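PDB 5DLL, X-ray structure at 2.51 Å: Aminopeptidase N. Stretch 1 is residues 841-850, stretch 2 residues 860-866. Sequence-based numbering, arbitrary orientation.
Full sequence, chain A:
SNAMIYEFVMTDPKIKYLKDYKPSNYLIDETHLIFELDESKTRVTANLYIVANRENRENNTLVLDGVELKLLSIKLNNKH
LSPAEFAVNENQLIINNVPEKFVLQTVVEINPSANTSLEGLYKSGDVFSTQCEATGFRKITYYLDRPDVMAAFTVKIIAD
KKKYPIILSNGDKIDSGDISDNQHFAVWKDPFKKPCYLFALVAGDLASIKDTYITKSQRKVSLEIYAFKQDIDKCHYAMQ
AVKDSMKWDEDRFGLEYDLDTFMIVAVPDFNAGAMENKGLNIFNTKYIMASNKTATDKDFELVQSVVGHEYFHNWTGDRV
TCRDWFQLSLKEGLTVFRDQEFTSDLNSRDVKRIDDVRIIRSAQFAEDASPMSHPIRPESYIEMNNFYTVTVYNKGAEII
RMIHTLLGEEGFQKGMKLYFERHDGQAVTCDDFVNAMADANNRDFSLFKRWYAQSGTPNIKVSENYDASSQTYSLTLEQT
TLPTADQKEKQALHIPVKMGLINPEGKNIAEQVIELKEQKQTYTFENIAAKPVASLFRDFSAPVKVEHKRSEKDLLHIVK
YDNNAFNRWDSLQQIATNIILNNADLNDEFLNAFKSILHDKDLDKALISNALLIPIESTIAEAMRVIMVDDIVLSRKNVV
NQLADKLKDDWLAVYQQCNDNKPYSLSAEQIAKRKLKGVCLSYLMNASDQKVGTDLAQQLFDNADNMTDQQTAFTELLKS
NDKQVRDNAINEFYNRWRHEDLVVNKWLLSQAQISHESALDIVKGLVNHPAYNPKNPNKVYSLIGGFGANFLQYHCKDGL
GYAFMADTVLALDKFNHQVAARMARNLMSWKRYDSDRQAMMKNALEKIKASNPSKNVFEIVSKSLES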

# COMPACT_ATOMS: atom_id res chain seq x y z
N MET A 841 1.11 -5.75 -30.22
CA MET A 841 0.35 -5.17 -29.12
C MET A 841 -0.69 -4.17 -29.64
O MET A 841 -1.81 -4.14 -29.16
CB MET A 841 1.28 -4.46 -28.13
CG MET A 841 2.09 -5.40 -27.25
SD MET A 841 3.18 -4.52 -26.11
CE MET A 841 4.16 -5.87 -25.47
N LYS A 842 -0.29 -3.34 -30.61
CA LYS A 842 -1.20 -2.36 -31.21
C LYS A 842 -2.31 -3.05 -31.99
O LYS A 842 -3.48 -2.73 -31.81
CB LYS A 842 -0.43 -1.40 -32.13
CG LYS A 842 0.52 -0.49 -31.38
CD LYS A 842 1.04 0.64 -32.26
CE LYS A 842 0.01 1.74 -32.42
NZ LYS A 842 0.63 3.01 -32.90
N ASN A 843 -1.95 -4.00 -32.86
CA ASN A 843 -2.94 -4.83 -33.55
C ASN A 843 -4.01 -5.32 -32.58
O ASN A 843 -5.20 -5.25 -32.87
CB ASN A 843 -2.28 -6.05 -34.20
CG ASN A 843 -1.39 -5.68 -35.37
OD1 ASN A 843 -1.34 -4.54 -35.80
ND2 ASN A 843 -0.68 -6.67 -35.90
N ALA A 844 -3.56 -5.82 -31.43
CA ALA A 844 -4.46 -6.32 -30.38
C ALA A 844 -5.33 -5.21 -29.78
O ALA A 844 -6.50 -5.43 -29.50
CB ALA A 844 -3.68 -7.03 -29.29
N LEU A 845 -4.75 -4.03 -29.57
CA LEU A 845 -5.52 -2.88 -29.11
C LEU A 845 -6.54 -2.44 -30.16
O LEU A 845 -7.69 -2.16 -29.83
CB LEU A 845 -4.60 -1.71 -28.75
CG LEU A 845 -3.78 -1.87 -27.47
CD1 LEU A 845 -2.85 -0.68 -27.29
CD2 LEU A 845 -4.68 -2.03 -26.25
N GLU A 846 -6.13 -2.40 -31.42
CA GLU A 846 -7.03 -2.03 -32.52
C GLU A 846 -8.11 -3.09 -32.76
O GLU A 846 -9.20 -2.76 -33.22
CB GLU A 846 -6.23 -1.75 -33.81
CG GLU A 846 -5.63 -0.35 -33.86
CD GLU A 846 -4.48 -0.22 -34.86
OE1 GLU A 846 -4.33 -1.09 -35.74
OE2 GLU A 846 -3.72 0.77 -34.76
N LYS A 847 -7.81 -4.35 -32.45
CA LYS A 847 -8.79 -5.43 -32.53
C LYS A 847 -9.87 -5.26 -31.47
O LYS A 847 -11.05 -5.52 -31.73
CB LYS A 847 -8.09 -6.78 -32.38
CG LYS A 847 -8.91 -7.99 -32.84
CD LYS A 847 -9.59 -8.67 -31.67
CE LYS A 847 -10.39 -9.88 -32.13
NZ LYS A 847 -9.53 -10.95 -32.70
N ILE A 848 -9.48 -4.82 -30.28
CA ILE A 848 -10.42 -4.52 -29.20
C ILE A 848 -11.31 -3.33 -29.59
O ILE A 848 -12.54 -3.39 -29.48
CB ILE A 848 -9.67 -4.24 -27.87
CG1 ILE A 848 -9.00 -5.52 -27.35
CG2 ILE A 848 -10.61 -3.67 -26.81
CD1 ILE A 848 -7.84 -5.27 -26.41
N LYS A 849 -10.68 -2.26 -30.06
CA LYS A 849 -11.36 -1.04 -30.51
C LYS A 849 -12.39 -1.32 -31.63
O LYS A 849 -13.48 -0.74 -31.64
CB LYS A 849 -10.30 -0.03 -30.98
CG LYS A 849 -10.81 1.22 -31.69
CD LYS A 849 -9.63 2.07 -32.14
CE LYS A 849 -9.98 2.99 -33.29
NZ LYS A 849 -10.98 4.02 -32.90
N ALA A 850 -12.04 -2.22 -32.54
CA ALA A 850 -12.85 -2.50 -33.73
C ALA A 850 -13.96 -3.53 -33.51
O ALA A 850 -14.74 -3.79 -34.42
CB ALA A 850 -11.95 -2.94 -34.87
N ILE A 860 -10.40 3.98 -23.20
CA ILE A 860 -9.06 3.73 -22.68
C ILE A 860 -8.13 3.19 -23.78
O ILE A 860 -7.03 3.70 -23.97
CB ILE A 860 -9.11 2.77 -21.47
CG1 ILE A 860 -9.80 3.46 -20.28
CG2 ILE A 860 -7.70 2.33 -21.05
CD1 ILE A 860 -10.20 2.52 -19.16
N VAL A 861 -8.59 2.16 -24.49
CA VAL A 861 -7.82 1.58 -25.59
C VAL A 861 -7.49 2.62 -26.66
O VAL A 861 -6.36 2.68 -27.15
CB VAL A 861 -8.57 0.38 -26.22
CG1 VAL A 861 -8.00 0.01 -27.58
CG2 VAL A 861 -8.50 -0.82 -25.29
N SER A 862 -8.48 3.43 -27.02
CA SER A 862 -8.26 4.51 -27.98
C SER A 862 -7.17 5.46 -27.49
O SER A 862 -6.30 5.87 -28.27
CB SER A 862 -9.56 5.29 -28.21
OG SER A 862 -10.54 4.48 -28.84
N LYS A 863 -7.20 5.78 -26.20
CA LYS A 863 -6.28 6.75 -25.60
C LYS A 863 -4.81 6.32 -25.67
O LYS A 863 -3.95 7.15 -25.98
CB LYS A 863 -6.68 7.03 -24.15
CG LYS A 863 -6.17 8.37 -23.64
CD LYS A 863 -6.31 8.48 -22.13
CE LYS A 863 -5.71 9.78 -21.62
NZ LYS A 863 -5.62 9.79 -20.14
N SER A 864 -4.52 5.05 -25.40
CA SER A 864 -3.14 4.55 -25.49
C SER A 864 -2.68 4.34 -26.94
O SER A 864 -1.48 4.38 -27.21
CB SER A 864 -2.94 3.25 -24.70
OG SER A 864 -3.19 2.11 -25.49
N LEU A 865 -3.61 4.12 -27.86
CA LEU A 865 -3.27 4.03 -29.29
C LEU A 865 -2.89 5.39 -29.87
O LEU A 865 -2.02 5.48 -30.73
CB LEU A 865 -4.42 3.42 -30.10
CG LEU A 865 -4.57 1.90 -30.05
CD1 LEU A 865 -5.89 1.46 -30.68
CD2 LEU A 865 -3.39 1.21 -30.73
N GLU A 866 -3.55 6.45 -29.40
CA GLU A 866 -3.29 7.81 -29.89
C GLU A 866 -2.14 8.51 -29.15
O GLU A 866 -1.61 9.50 -29.64
CB GLU A 866 -4.56 8.67 -29.83
CG GLU A 866 -4.98 9.12 -28.43
CD GLU A 866 -6.13 10.12 -28.44
OE1 GLU A 866 -6.82 10.24 -29.48
OE2 GLU A 866 -6.34 10.79 -27.41

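The contact between these two helical segments of Aminopeptidase N is a small, predominantly apolar packing of roughly antiparallel helices inclined to one another, held by side-chain fit with no hydrogen bond crossing between them. The N-to-C directions differ by 144°, the axes approach to 9.4 Å, and about 407 Å² of surface is buried in total. Within each helix, i to i+4 backbone hydrogen bonds are present, such as Lys 849 N to Leu 845 O at 3.0 Å; none crosses to the partner.

The knob-into-hole principle is illustrated by Leu 865, which has the largest covered area of any residue here. Its CA-to-CB bond points sideways, yet the end of the side chain comes nearer and settles among Lys 842, Leu 845, Glu 846 and Lys 849. These residues, spaced i, i+3, i+4 and i+7, form one patch of the opposing helix. Leu 865 CD2 lies 3.7 Å from Leu 845 CB and 3.8 Å from Lys 842 CE, while Leu 865 CD1 lies 3.7 Å from Glu 846 CG. Three of the four walls thus belong to charged residues, which contribute the methylene portions of their chains to an apolar pocket.

One turn earlier, the backbones draw closest at Leu 845 and Val 861, whose CA atoms are 6.1 Å apart. Here Val 861 CG1 comes within 3.1 Å of Leu 845 O, a tight van der Waals approach, and Val 861 CG2 meets Ile 848 CG2 at 3.9 Å. Polar groups also approach without hydrogen bonding across the contact. Ser 864 OG sits 3.3 Å from the methyl Leu 845 CD1, and Lys 849 NZ remains 4.1 Å from Ser 862 OG.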